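Long-range contacts in water-soluble chlorophyll protein (Brassicaceae, PDB 5HPZ), which binds chlorophyll between the subunits of a water-soluble tetramer, each subunit having the beta-trefoil fold of Kunitz-type protease inhibitors: residues 78-82 with 94-98; 45-49 with 151-157; 133-137 with 166-171; 15-21 with 54-60. The contacts are given in a common frame with arbitrary orientation. Residues are numbered along the deposited sequence.

Contact 1: 78-82 with 94-98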
# COMPACT_ATOMS: atom_id res chain seq x y z
N ILE A 78 27.46 15.09 -14.73
CA ILE A 78 27.24 15.21 -13.34
C ILE A 78 26.48 13.95 -12.92
O ILE A 78 25.93 13.22 -13.77
CB ILE A 78 26.39 16.46 -13.00
CG1 ILE A 78 25.04 16.41 -13.74
CG2 ILE A 78 27.12 17.73 -13.40
CD1 ILE A 78 24.07 17.48 -13.32
N ASN A 79 26.46 13.72 -11.61
CA ASN A 79 25.46 12.87 -10.94
C ASN A 79 24.38 13.78 -10.42
O ASN A 79 24.62 14.97 -10.10
CB ASN A 79 26.06 12.06 -9.77
CG ASN A 79 27.20 11.13 -10.20
OD1 ASN A 79 28.19 11.03 -9.49
ND2 ASN A 79 27.06 10.44 -11.33
N ILE A 80 23.17 13.23 -10.35
CA ILE A 80 22.02 13.93 -9.76
C ILE A 80 21.55 13.10 -8.58
O ILE A 80 21.31 11.90 -8.71
CB ILE A 80 20.88 14.08 -10.78
CG1 ILE A 80 21.38 14.82 -12.02
CG2 ILE A 80 19.69 14.77 -10.16
CD1 ILE A 80 20.38 14.82 -13.17
N GLU A 81 21.43 13.72 -7.43
CA GLU A 81 21.04 12.96 -6.26
C GLU A 81 19.95 13.62 -5.49
O GLU A 81 19.91 14.86 -5.22
CB GLU A 81 22.25 12.59 -5.36
CG GLU A 81 23.28 13.65 -5.00
CD GLU A 81 24.12 13.22 -3.79
OE1 GLU A 81 24.30 12.00 -3.57
OE2 GLU A 81 24.58 14.10 -3.03
N PHE A 82 19.04 12.77 -5.11
CA PHE A 82 18.01 13.22 -4.24
C PHE A 82 18.62 13.53 -2.86
O PHE A 82 19.49 12.80 -2.40
CB PHE A 82 16.90 12.18 -4.17
CG PHE A 82 15.87 12.32 -5.30
CD1 PHE A 82 15.14 13.53 -5.46
CD2 PHE A 82 15.60 11.28 -6.15
CE1 PHE A 82 14.19 13.67 -6.48
CE2 PHE A 82 14.62 11.40 -7.14
CZ PHE A 82 13.92 12.59 -7.30
N SER A 94 21.59 3.61 -3.47
CA SER A 94 21.79 5.05 -3.29
C SER A 94 20.56 5.89 -3.61
O SER A 94 19.52 5.37 -3.96
CB SER A 94 22.90 5.53 -4.19
OG SER A 94 22.51 5.65 -5.55
N LYS A 95 20.73 7.19 -3.52
CA LYS A 95 19.77 8.18 -3.99
C LYS A 95 20.20 8.83 -5.35
O LYS A 95 19.76 9.90 -5.67
CB LYS A 95 19.62 9.21 -2.89
CG LYS A 95 19.32 8.57 -1.51
CD LYS A 95 19.11 9.61 -0.41
CE LYS A 95 19.26 9.02 0.99
NZ LYS A 95 18.99 10.08 2.02
N LEU A 96 21.13 8.22 -6.06
CA LEU A 96 21.57 8.78 -7.35
C LEU A 96 20.60 8.37 -8.45
O LEU A 96 20.22 7.20 -8.52
CB LEU A 96 22.93 8.26 -7.79
CG LEU A 96 24.15 8.68 -6.98
CD1 LEU A 96 25.35 8.47 -7.87
CD2 LEU A 96 24.08 10.13 -6.55
N TRP A 97 20.27 9.33 -9.31
CA TRP A 97 19.52 9.04 -10.52
C TRP A 97 20.38 8.18 -11.38
O TRP A 97 21.61 8.33 -11.40
CB TRP A 97 19.17 10.31 -11.30
CG TRP A 97 18.22 11.28 -10.62
CD1 TRP A 97 17.94 11.41 -9.31
CD2 TRP A 97 17.37 12.20 -11.30
NE1 TRP A 97 17.01 12.41 -9.12
CE2 TRP A 97 16.63 12.89 -10.33
CE3 TRP A 97 17.20 12.53 -12.64
CZ2 TRP A 97 15.69 13.88 -10.66
CZ3 TRP A 97 16.29 13.48 -12.96
CH2 TRP A 97 15.55 14.15 -12.01
N ALA A 98 19.73 7.30 -12.13
CA ALA A 98 20.40 6.43 -13.00
C ALA A 98 19.42 5.90 -14.02
O ALA A 98 18.23 5.90 -13.79
CB ALA A 98 20.99 5.31 -12.19
O HOH W 1 23.28 10.63 -10.92
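This is a short, buried backbone pairing between strand 78-82 and the entry into strand 97-99 of a beta-trefoil. Glu81 and Leu96 form the single bridge, and the two chains run past it in opposite senses. Two hydrogen bonds flank it: Trp97 N to Ile80 O at 2.8 Å and Phe82 N to Lys95 O at 3.0 Å. Water 1 extends the link, lying 2.7 Å from Ile80 N and 2.9 Å from Trp97 O.

The side chains meet around Trp97. Ile80 CG2 sits 3.5 Å from the centroid of the Trp97 five-membered ring, almost on its normal, a CH-pi contact. The Phe82 ring meets the same indole obliquely, with planes at 46°. Elsewhere, Leu96 CD2 reaches Glu81 CB at 3.3 Å. Ser94 OG accepts from Leu96 N at 3.0 Å, an ST turn that shapes the approach to the bridge.

Strand 58-62 pairs with 78-82. Phe124 of strand 124-128 touches Ile80 and Trp97. Ile45 of strand 44-47 packs on both Trp97 and Phe82.

Contact 2: 45-49 with 151-157; sequences ITQTL and WLGAPQL. With 68G (13'2-hydroxyl-Chlorophyll a), chain C.
The end of strand 44-47 pairs with the start of strand 155-160. Short axes of 45-47 and 155-157 approach to 4.7 Å at 147°, antiparallel with a twist.

The single bridge joins Thr46 and Gln156, CA atoms 4.3 Å apart. Leu157 N donates to Ile45 O (2.9 Å) and Gln47 N to Pro155 O (2.8 Å). Residues 151-154 form a type I' turn, closed by Ala154 N to Trp151 O at 2.9 Å. Leu152 and Gly153 have positive phi.

Leu49 (m, t) points at the turn. Its CG lies 3.7 Å from Ala154 CB and its CD1 3.8 Å from Leu152 CB. Ile45 CG2 meets Leu157 CD2 at 4.1 Å.

Trp151 (chi1 m, chi2 92°) has chlorophyll CMA over one face, and its CB is 3.5 Å from CBA. Leu49 N makes a weak 3.4 Å hydrogen bond to chlorophyll O1A. Trp151 and Leu152 pack on a second subunit. The turn and the loop after strand 44-47, Thr48 included, thus form part of the chlorophyll pocket.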
# COMPACT_ATOMS: atom_id res chain seq x y z
N ILE A 45 11.05 7.82 -10.78
CA ILE A 45 10.91 9.22 -10.63
C ILE A 45 9.70 9.72 -11.42
O ILE A 45 9.55 9.40 -12.60
CB ILE A 45 12.17 9.97 -11.09
CG1 ILE A 45 13.41 9.37 -10.44
CG2 ILE A 45 12.00 11.44 -10.77
CD1 ILE A 45 14.72 9.94 -10.95
N THR A 46 8.78 10.41 -10.75
CA THR A 46 7.60 10.97 -11.42
C THR A 46 7.48 12.42 -11.15
O THR A 46 8.08 12.94 -10.19
CB THR A 46 6.26 10.34 -11.01
OG1 THR A 46 6.01 10.52 -9.59
CG2 THR A 46 6.23 8.90 -11.39
N GLN A 47 6.69 13.08 -11.99
CA GLN A 47 6.25 14.43 -11.64
C GLN A 47 4.96 14.34 -10.83
O GLN A 47 4.00 13.74 -11.23
CB GLN A 47 6.03 15.26 -12.92
CG GLN A 47 5.47 16.63 -12.55
CD GLN A 47 4.83 17.40 -13.68
OE1 GLN A 47 4.60 16.87 -14.78
NE2 GLN A 47 4.53 18.70 -13.40
N THR A 48 4.89 14.99 -9.69
CA THR A 48 3.67 14.98 -9.00
C THR A 48 2.61 15.85 -9.75
O THR A 48 2.92 16.81 -10.39
CB THR A 48 3.85 15.38 -7.53
OG1 THR A 48 2.59 15.25 -6.88
CG2 THR A 48 4.32 16.76 -7.43
N LEU A 49 1.36 15.43 -9.65
CA LEU A 49 0.21 16.10 -10.24
C LEU A 49 -0.29 17.23 -9.37
O LEU A 49 -1.09 18.06 -9.79
CB LEU A 49 -0.91 15.09 -10.43
CG LEU A 49 -0.76 14.05 -11.54
CD1 LEU A 49 -1.90 13.04 -11.46
CD2 LEU A 49 -0.67 14.73 -12.92
N TRP A 151 0.78 6.37 -11.37
CA TRP A 151 0.04 7.12 -10.35
C TRP A 151 -0.91 8.08 -11.03
O TRP A 151 -0.55 9.23 -11.28
CB TRP A 151 1.01 7.90 -9.42
CG TRP A 151 1.84 6.97 -8.64
CD1 TRP A 151 3.08 6.50 -8.98
CD2 TRP A 151 1.47 6.31 -7.42
NE1 TRP A 151 3.50 5.57 -8.04
CE2 TRP A 151 2.55 5.47 -7.06
CE3 TRP A 151 0.37 6.38 -6.59
CZ2 TRP A 151 2.52 4.67 -5.93
CZ3 TRP A 151 0.34 5.59 -5.47
CH2 TRP A 151 1.43 4.76 -5.13
N LEU A 152 -2.14 7.65 -11.27
CA LEU A 152 -3.13 8.51 -11.94
C LEU A 152 -2.62 9.08 -13.27
O LEU A 152 -2.97 10.21 -13.66
CB LEU A 152 -3.56 9.67 -11.03
CG LEU A 152 -4.18 9.38 -9.63
CD1 LEU A 152 -4.57 10.69 -8.93
CD2 LEU A 152 -5.40 8.45 -9.63
N GLY A 153 -1.76 8.33 -13.95
CA GLY A 153 -1.16 8.81 -15.20
C GLY A 153 -0.11 9.92 -15.07
O GLY A 153 0.31 10.46 -16.07
N ALA A 154 0.35 10.25 -13.87
CA ALA A 154 1.41 11.30 -13.69
C ALA A 154 2.66 11.00 -14.51
O ALA A 154 3.00 9.85 -14.67
CB ALA A 154 1.83 11.44 -12.24
N PRO A 155 3.29 12.03 -15.06
CA PRO A 155 4.43 11.72 -15.96
C PRO A 155 5.60 10.99 -15.25
O PRO A 155 6.03 11.43 -14.17
CB PRO A 155 4.90 13.09 -16.38
CG PRO A 155 3.65 13.91 -16.35
CD PRO A 155 2.86 13.43 -15.18
N GLN A 156 6.03 9.88 -15.82
CA GLN A 156 7.14 9.12 -15.26
C GLN A 156 8.36 9.35 -16.13
O GLN A 156 8.23 9.32 -17.38
CB GLN A 156 6.77 7.67 -15.27
CG GLN A 156 7.92 6.82 -14.91
CD GLN A 156 7.66 5.37 -15.13
OE1 GLN A 156 6.53 4.93 -15.22
NE2 GLN A 156 8.73 4.61 -15.22
N LEU A 157 9.53 9.50 -15.51
CA LEU A 157 10.73 9.77 -16.26
C LEU A 157 11.25 8.54 -16.87
O LEU A 157 11.40 7.53 -16.20
CB LEU A 157 11.85 10.37 -15.42
CG LEU A 157 11.84 11.89 -15.31
CD1 LEU A 157 10.56 12.41 -14.63
CD2 LEU A 157 13.07 12.35 -14.58
C1 68G C . -0.33 12.21 -6.12
C2 68G C . -1.01 12.08 -4.75
C3 68G C . -1.98 11.00 -4.59
C4 68G C . -2.22 10.20 -5.83
C5 68G C . -2.81 10.75 -3.33
C6 68G C . -2.04 10.08 -2.24
C7 68G C . -1.43 8.78 -2.65
C8 68G C . -1.12 8.08 -1.34
C9 68G C . 0.01 8.76 -0.52
C10 68G C . -0.64 6.69 -1.67
C11 68G C . -1.74 5.79 -1.32
C12 68G C . -1.10 4.42 -1.51
C13 68G C . -2.10 3.60 -2.32
C14 68G C . -3.48 3.54 -1.61
C15 68G C . -1.48 2.20 -2.51
C16 68G C . -2.08 1.50 -3.72
C17 68G C . -1.31 0.19 -3.74
C18 68G C . -1.89 -0.59 -4.88
C19 68G C . -0.85 -1.55 -5.39
C20 68G C . -3.05 -1.41 -4.31
O2A 68G C . 0.42 11.02 -6.54
CGA 68G C . 1.40 11.47 -7.36
O1A 68G C . 1.48 12.62 -7.81
CBA 68G C . 2.47 10.47 -7.63
CAA 68G C . 3.62 10.78 -6.62
C2A 68G C . 3.28 10.40 -5.14
C3A 68G C . 3.21 8.94 -5.04
CMA 68G C . 2.09 8.67 -4.08
C4A 68G C . 4.45 8.48 -4.41
CHB 68G C . 4.80 7.22 -4.16
NA 68G C . 5.11 9.56 -4.06
C1A 68G C . 4.45 10.69 -4.36
CHA 68G C . 4.91 11.89 -3.99
CBD 68G C . 4.32 13.20 -4.08
CGD 68G C . 3.01 13.26 -3.45
O1D 68G C . 2.01 13.77 -4.01
O2D 68G C . 2.90 12.71 -2.22
CED 68G C . 1.60 12.79 -1.69
O 68G C . 4.05 13.62 -5.37
CAD 68G C . 5.25 14.08 -3.45
OBD 68G C . 5.11 15.34 -3.40
C3D 68G C . 6.30 13.35 -2.98
C2D 68G C . 7.50 13.27 -2.33
CMD 68G C . 8.17 14.34 -1.79
C4D 68G C . 6.05 12.08 -3.30
ND 68G C . 6.99 11.25 -2.87
C1D 68G C . 7.92 11.99 -2.25
CHD 68G C . 9.07 11.48 -1.65
C4C 68G C . 9.48 10.21 -1.48
NC 68G C . 8.82 9.14 -2.03
MG 68G C . 7.07 9.25 -3.08
C3C 68G C . 10.58 9.68 -0.85
CAC 68G C . 11.65 10.44 -0.10
CBC 68G C . 11.02 10.65 1.33
C2C 68G C . 10.55 8.34 -0.99
CMC 68G C . 11.48 7.50 -0.48
C1C 68G C . 9.45 7.99 -1.72
CHC 68G C . 9.00 6.78 -2.10
C4B 68G C . 7.78 6.41 -2.55
NB 68G C . 6.95 7.25 -3.18
C1B 68G C . 5.83 6.61 -3.51
C2B 68G C . 5.96 5.33 -3.07
CMB 68G C . 5.02 4.36 -3.21
C3B 68G C . 7.18 5.21 -2.53
CAB 68G C . 7.80 4.18 -1.92
CBB 68G C . 7.54 2.70 -2.11
O HOH W 2 10.97 6.46 -13.66

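Contact 3: 133-137 with 166-171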
# COMPACT_ATOMS: atom_id res chain seq x y z
N HIS A 133 15.62 30.30 -18.72
CA HIS A 133 15.90 29.44 -17.56
C HIS A 133 15.26 28.06 -17.72
O HIS A 133 14.84 27.46 -16.71
CB HIS A 133 15.38 30.06 -16.25
CG HIS A 133 15.69 31.52 -16.09
ND1 HIS A 133 16.97 31.99 -15.87
CD2 HIS A 133 14.87 32.60 -16.08
CE1 HIS A 133 16.93 33.31 -15.75
NE2 HIS A 133 15.67 33.70 -15.87
N THR A 134 15.16 27.60 -18.99
CA THR A 134 14.63 26.29 -19.35
C THR A 134 15.70 25.31 -19.86
O THR A 134 16.49 25.65 -20.71
CB THR A 134 13.59 26.42 -20.44
OG1 THR A 134 12.62 27.37 -20.00
CG2 THR A 134 12.91 25.10 -20.73
N TYR A 135 15.70 24.09 -19.34
CA TYR A 135 16.73 23.14 -19.71
C TYR A 135 16.15 21.78 -20.00
O TYR A 135 14.94 21.52 -19.81
CB TYR A 135 17.77 23.05 -18.60
CG TYR A 135 18.47 24.36 -18.32
CD1 TYR A 135 17.96 25.26 -17.39
CD2 TYR A 135 19.61 24.72 -19.00
CE1 TYR A 135 18.59 26.46 -17.13
CE2 TYR A 135 20.26 25.94 -18.76
CZ TYR A 135 19.74 26.80 -17.83
OH TYR A 135 20.37 27.98 -17.56
N LYS A 136 17.01 20.92 -20.51
CA LYS A 136 16.69 19.51 -20.62
C LYS A 136 17.86 18.77 -20.04
O LYS A 136 18.92 19.38 -19.83
CB LYS A 136 16.45 19.08 -22.06
CG LYS A 136 17.66 19.24 -22.93
CD LYS A 136 17.41 18.81 -24.37
CE LYS A 136 18.60 19.24 -25.19
NZ LYS A 136 18.52 18.74 -26.58
N LEU A 137 17.61 17.50 -19.72
CA LEU A 137 18.63 16.58 -19.20
C LEU A 137 18.85 15.46 -20.16
O LEU A 137 17.89 14.95 -20.73
CB LEU A 137 18.15 15.99 -17.91
CG LEU A 137 17.67 16.97 -16.84
CD1 LEU A 137 16.97 16.16 -15.77
CD2 LEU A 137 18.87 17.71 -16.30
N THR A 166 10.61 14.88 -24.84
CA THR A 166 11.56 15.59 -23.97
C THR A 166 10.86 16.31 -22.81
O THR A 166 9.80 16.89 -22.99
CB THR A 166 12.37 16.55 -24.80
OG1 THR A 166 13.13 15.76 -25.71
CG2 THR A 166 13.33 17.39 -23.92
N LEU A 167 11.46 16.20 -21.64
CA LEU A 167 10.99 16.89 -20.45
C LEU A 167 11.77 18.17 -20.28
O LEU A 167 12.98 18.13 -20.06
CB LEU A 167 11.17 16.01 -19.21
CG LEU A 167 10.72 16.72 -17.91
CD1 LEU A 167 9.22 17.02 -17.93
CD2 LEU A 167 11.09 15.78 -16.77
N PHE A 168 11.07 19.31 -20.36
CA PHE A 168 11.68 20.60 -20.17
C PHE A 168 11.50 21.05 -18.72
O PHE A 168 10.38 21.00 -18.18
CB PHE A 168 11.11 21.61 -21.19
CG PHE A 168 11.40 21.21 -22.61
CD1 PHE A 168 12.69 21.28 -23.12
CD2 PHE A 168 10.39 20.70 -23.43
CE1 PHE A 168 12.96 20.89 -24.42
CE2 PHE A 168 10.67 20.29 -24.73
CZ PHE A 168 11.95 20.40 -25.22
N VAL A 169 12.60 21.49 -18.11
CA VAL A 169 12.62 21.82 -16.68
C VAL A 169 13.27 23.13 -16.36
O VAL A 169 14.05 23.65 -17.11
CB VAL A 169 13.40 20.73 -15.85
CG1 VAL A 169 12.78 19.37 -16.09
CG2 VAL A 169 14.90 20.68 -16.24
N LYS A 170 13.00 23.58 -15.16
CA LYS A 170 13.76 24.65 -14.58
C LYS A 170 14.16 24.21 -13.15
O LYS A 170 13.59 23.22 -12.59
CB LYS A 170 12.95 25.93 -14.64
CG LYS A 170 11.63 25.86 -13.89
CD LYS A 170 10.82 27.13 -14.13
CE LYS A 170 10.08 27.56 -12.87
NZ LYS A 170 9.37 26.48 -12.13
N PHE A 171 15.17 24.88 -12.61
CA PHE A 171 15.78 24.53 -11.34
C PHE A 171 15.45 25.60 -10.34
O PHE A 171 15.73 26.80 -10.56
CB PHE A 171 17.27 24.41 -11.52
CG PHE A 171 17.68 23.41 -12.56
CD1 PHE A 171 17.47 22.05 -12.38
CD2 PHE A 171 18.26 23.82 -13.75
CE1 PHE A 171 17.83 21.14 -13.37
CE2 PHE A 171 18.64 22.91 -14.74
CZ PHE A 171 18.40 21.57 -14.55
O HOH W 3 14.97 16.42 -20.11
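Tyr135, Leu137, Val169 and Phe171 form the apolar centre of this contact. It joins strands 135-139 and 169-173 of the beta-trefoil. Tyr135 CD1 meets Phe171 CE2 at 3.6 Å. The two rings are oblique, their centroids 5.6 Å apart and their planes at 33°. Leu137 CD2 approaches the Phe171 ring at its edge, 4.3 Å from CZ. Tyr135 CB lies 4.4 Å from Val169 CG2. Phe171 also stands edge-to-face with Phe60 of strand 58-62, and Ile126 of strand 124-128 touches Tyr135, Leu137 and Phe171.

The backbones meet at one antiparallel hydrogen-bonded pair, Tyr135 with Val169. Tyr135 N donates to Val169 O at 2.8 Å, and Val169 N to Tyr135 O at 2.9 Å. The short axes of 135-137 and 169-171 diverge at 101°, so direct pairing ends there. CA-H...O contacts add to it, with Thr134 CA 3.5 Å from Val169 O and Phe168 CA 3.4 Å from Tyr135 O.

The other side of the pairing is more open. Thr134 CG2 packs on Phe168 CB at 4.0 Å, and Lys136 CB on Thr166 CG2 at 4.0 Å. The ends of Lys136 and Lys170 lead away from the contact. Lys170 NZ makes a weak hydrogen bond to Gln21, while Tyr135 OH pairs with the backbone of Lys5. Where the strands part, water 3 bridges them, 2.9 Å from Leu137 N and 2.6 Å from Leu167 O.

Contact 4: 15-21 with 54-60; sequences GAKYFIQ and PGLPVSF
Residues 15-21 and 54-60 run antiparallel but cross steeply. The short axes of strands 18-21 and 58-60 approach to 6.1 Å at 101°. Tyr18 and Val58 form the single hydrogen-bonded pair: Tyr18 N to Val58 O at 2.9 Å, Val58 N to Tyr18 O at 2.8 Å. Gly15 N adds a bond to Phe60 O at 2.9 Å. Water 4 bridges Ile20 N (2.9 Å) and Leu56 O (2.7 Å). Gly15 has positive phi. Gly55, at phi/psi 102/164, has angles that call for glycine.

Side chains sort to two faces. On one, Phe19 (chi1 -55°, chi2 -65°) lays its ring against Pro54, whose CB is 3.6 Å from the ring centroid and 6° off its normal, a CH-pi contact. Phe19 CE1 reaches Pro57 CG at 4.1 Å. Gln21 (m, t) extends so that NE2 donates to Pro54 O at 2.9 Å. Tyr52 of the third subunit packs on Phe19, Pro54 and Pro57. On the other face, Ile20 (m, t) brings CD1 to 3.9 Å from Val58 (m) CG2 and 4.4 Å from Phe60 CE1. Tyr18 (m, chi2 84°) places CD1 4.1 Å from CE2 of Phe60 (chi1 -47°, chi2 -74°). Leu56 points away from 15-21 and touches a bound chlorophyll.

The geometry fits a strand pair of the beta-trefoil barrel. Strand 169-173 pairs with 18-22, and strand 78-82 with 58-62. Trp97 of strand 97-99 touches Ile20 and Val58.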
# COMPACT_ATOMS: atom_id res chain seq x y z
N GLY A 15 26.47 20.85 -5.34
CA GLY A 15 26.14 20.46 -3.96
C GLY A 15 25.00 21.19 -3.25
O GLY A 15 24.52 20.75 -2.21
N ALA A 16 24.55 22.31 -3.79
CA ALA A 16 23.43 23.01 -3.22
C ALA A 16 22.08 22.38 -3.69
O ALA A 16 21.99 21.69 -4.72
CB ALA A 16 23.49 24.49 -3.60
N LYS A 17 21.03 22.69 -2.92
CA LYS A 17 19.71 22.12 -3.13
C LYS A 17 18.78 22.87 -4.08
O LYS A 17 18.45 24.07 -3.90
CB LYS A 17 19.04 21.93 -1.79
CG LYS A 17 19.65 20.78 -1.00
CD LYS A 17 18.67 20.28 0.04
CE LYS A 17 19.35 19.34 1.03
NZ LYS A 17 19.47 19.99 2.36
N TYR A 18 18.32 22.12 -5.10
CA TYR A 18 17.30 22.56 -6.03
C TYR A 18 16.16 21.56 -6.23
O TYR A 18 16.37 20.36 -6.30
CB TYR A 18 17.95 22.80 -7.37
CG TYR A 18 19.04 23.82 -7.25
CD1 TYR A 18 20.34 23.45 -6.85
CD2 TYR A 18 18.80 25.15 -7.54
CE1 TYR A 18 21.36 24.39 -6.70
CE2 TYR A 18 19.81 26.10 -7.40
CZ TYR A 18 21.09 25.71 -6.98
OH TYR A 18 22.11 26.65 -6.84
N PHE A 19 14.94 22.09 -6.31
CA PHE A 19 13.80 21.37 -6.90
C PHE A 19 13.96 21.36 -8.44
O PHE A 19 14.35 22.37 -9.04
CB PHE A 19 12.50 22.06 -6.62
CG PHE A 19 12.22 22.30 -5.17
CD1 PHE A 19 12.03 21.24 -4.29
CD2 PHE A 19 12.09 23.61 -4.69
CE1 PHE A 19 11.72 21.47 -2.95
CE2 PHE A 19 11.81 23.85 -3.36
CZ PHE A 19 11.62 22.78 -2.49
N ILE A 20 13.66 20.23 -9.08
CA ILE A 20 13.50 20.21 -10.53
C ILE A 20 12.00 20.30 -10.90
O ILE A 20 11.20 19.43 -10.55
CB ILE A 20 14.11 18.97 -11.18
CG1 ILE A 20 15.62 18.89 -10.90
CG2 ILE A 20 13.92 19.08 -12.68
CD1 ILE A 20 16.27 17.58 -11.29
N GLN A 21 11.63 21.35 -11.60
CA GLN A 21 10.23 21.61 -11.87
C GLN A 21 10.00 21.72 -13.37
O GLN A 21 10.65 22.50 -14.02
CB GLN A 21 9.81 22.85 -11.13
CG GLN A 21 9.43 22.47 -9.70
CD GLN A 21 9.21 23.67 -8.82
OE1 GLN A 21 9.01 24.77 -9.32
NE2 GLN A 21 9.25 23.46 -7.53
N PRO A 54 6.51 21.09 -4.57
CA PRO A 54 7.68 21.56 -5.30
C PRO A 54 8.64 20.48 -5.79
O PRO A 54 9.61 20.77 -6.47
CB PRO A 54 8.38 22.43 -4.23
CG PRO A 54 8.11 21.67 -2.95
CD PRO A 54 6.67 21.26 -3.11
N GLY A 55 8.45 19.23 -5.42
CA GLY A 55 9.49 18.25 -5.68
C GLY A 55 10.31 17.94 -4.45
O GLY A 55 10.25 18.62 -3.42
N LEU A 56 11.04 16.85 -4.55
CA LEU A 56 12.04 16.55 -3.54
C LEU A 56 13.34 17.13 -4.03
O LEU A 56 13.72 16.91 -5.20
CB LEU A 56 12.20 15.04 -3.34
CG LEU A 56 13.13 14.57 -2.22
CD1 LEU A 56 12.50 14.89 -0.87
CD2 LEU A 56 13.36 13.06 -2.35
N PRO A 57 14.05 17.86 -3.16
CA PRO A 57 15.23 18.47 -3.66
C PRO A 57 16.25 17.47 -4.12
O PRO A 57 16.30 16.31 -3.66
CB PRO A 57 15.81 19.25 -2.44
CG PRO A 57 14.76 19.25 -1.40
CD PRO A 57 13.96 18.00 -1.68
N VAL A 58 17.06 17.93 -5.05
CA VAL A 58 18.25 17.24 -5.53
C VAL A 58 19.45 18.21 -5.44
O VAL A 58 19.28 19.43 -5.21
CB VAL A 58 18.13 16.85 -7.00
CG1 VAL A 58 16.94 15.93 -7.24
CG2 VAL A 58 18.02 18.09 -7.88
N SER A 59 20.64 17.67 -5.64
CA SER A 59 21.82 18.48 -5.85
C SER A 59 22.65 17.82 -6.89
O SER A 59 22.57 16.60 -7.08
CB SER A 59 22.60 18.66 -4.54
OG SER A 59 22.98 17.39 -4.04
N PHE A 60 23.45 18.62 -7.59
CA PHE A 60 24.28 18.16 -8.70
C PHE A 60 25.77 18.19 -8.30
O PHE A 60 26.25 19.15 -7.65
CB PHE A 60 24.08 19.12 -9.86
CG PHE A 60 22.63 19.45 -10.14
CD1 PHE A 60 21.81 18.51 -10.73
CD2 PHE A 60 22.09 20.64 -9.75
CE1 PHE A 60 20.47 18.80 -10.98
CE2 PHE A 60 20.77 20.94 -10.03
CZ PHE A 60 19.96 20.01 -10.64
O HOH W 4 12.84 17.88 -7.55

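How the contacts relate
Along the chain contact 4 closes first, then contact 1, while contact 2 spans contact 1 and alternates with contacts 3 and 4. Contacts 3 and 4, centres about 13 Å apart, look like pseudo-threefold equivalents. Both join the first and last strands of a four-strand repeat at 101°, with a water where the strands part. Strands 18-22 and 169-173 link them. Contact 1 lies about 11 Å from contact 4, centre to centre, and shares the 58-62/78-82 pairing. The centre of contact 2 is about 16 to 18 Å from those of the others. It carries four pigment-pocket residues; contact 4 adds Leu56. Trp97 touches Ile45, Leu157, Leu137, Ile20 and Val58, so all four contacts meet round it.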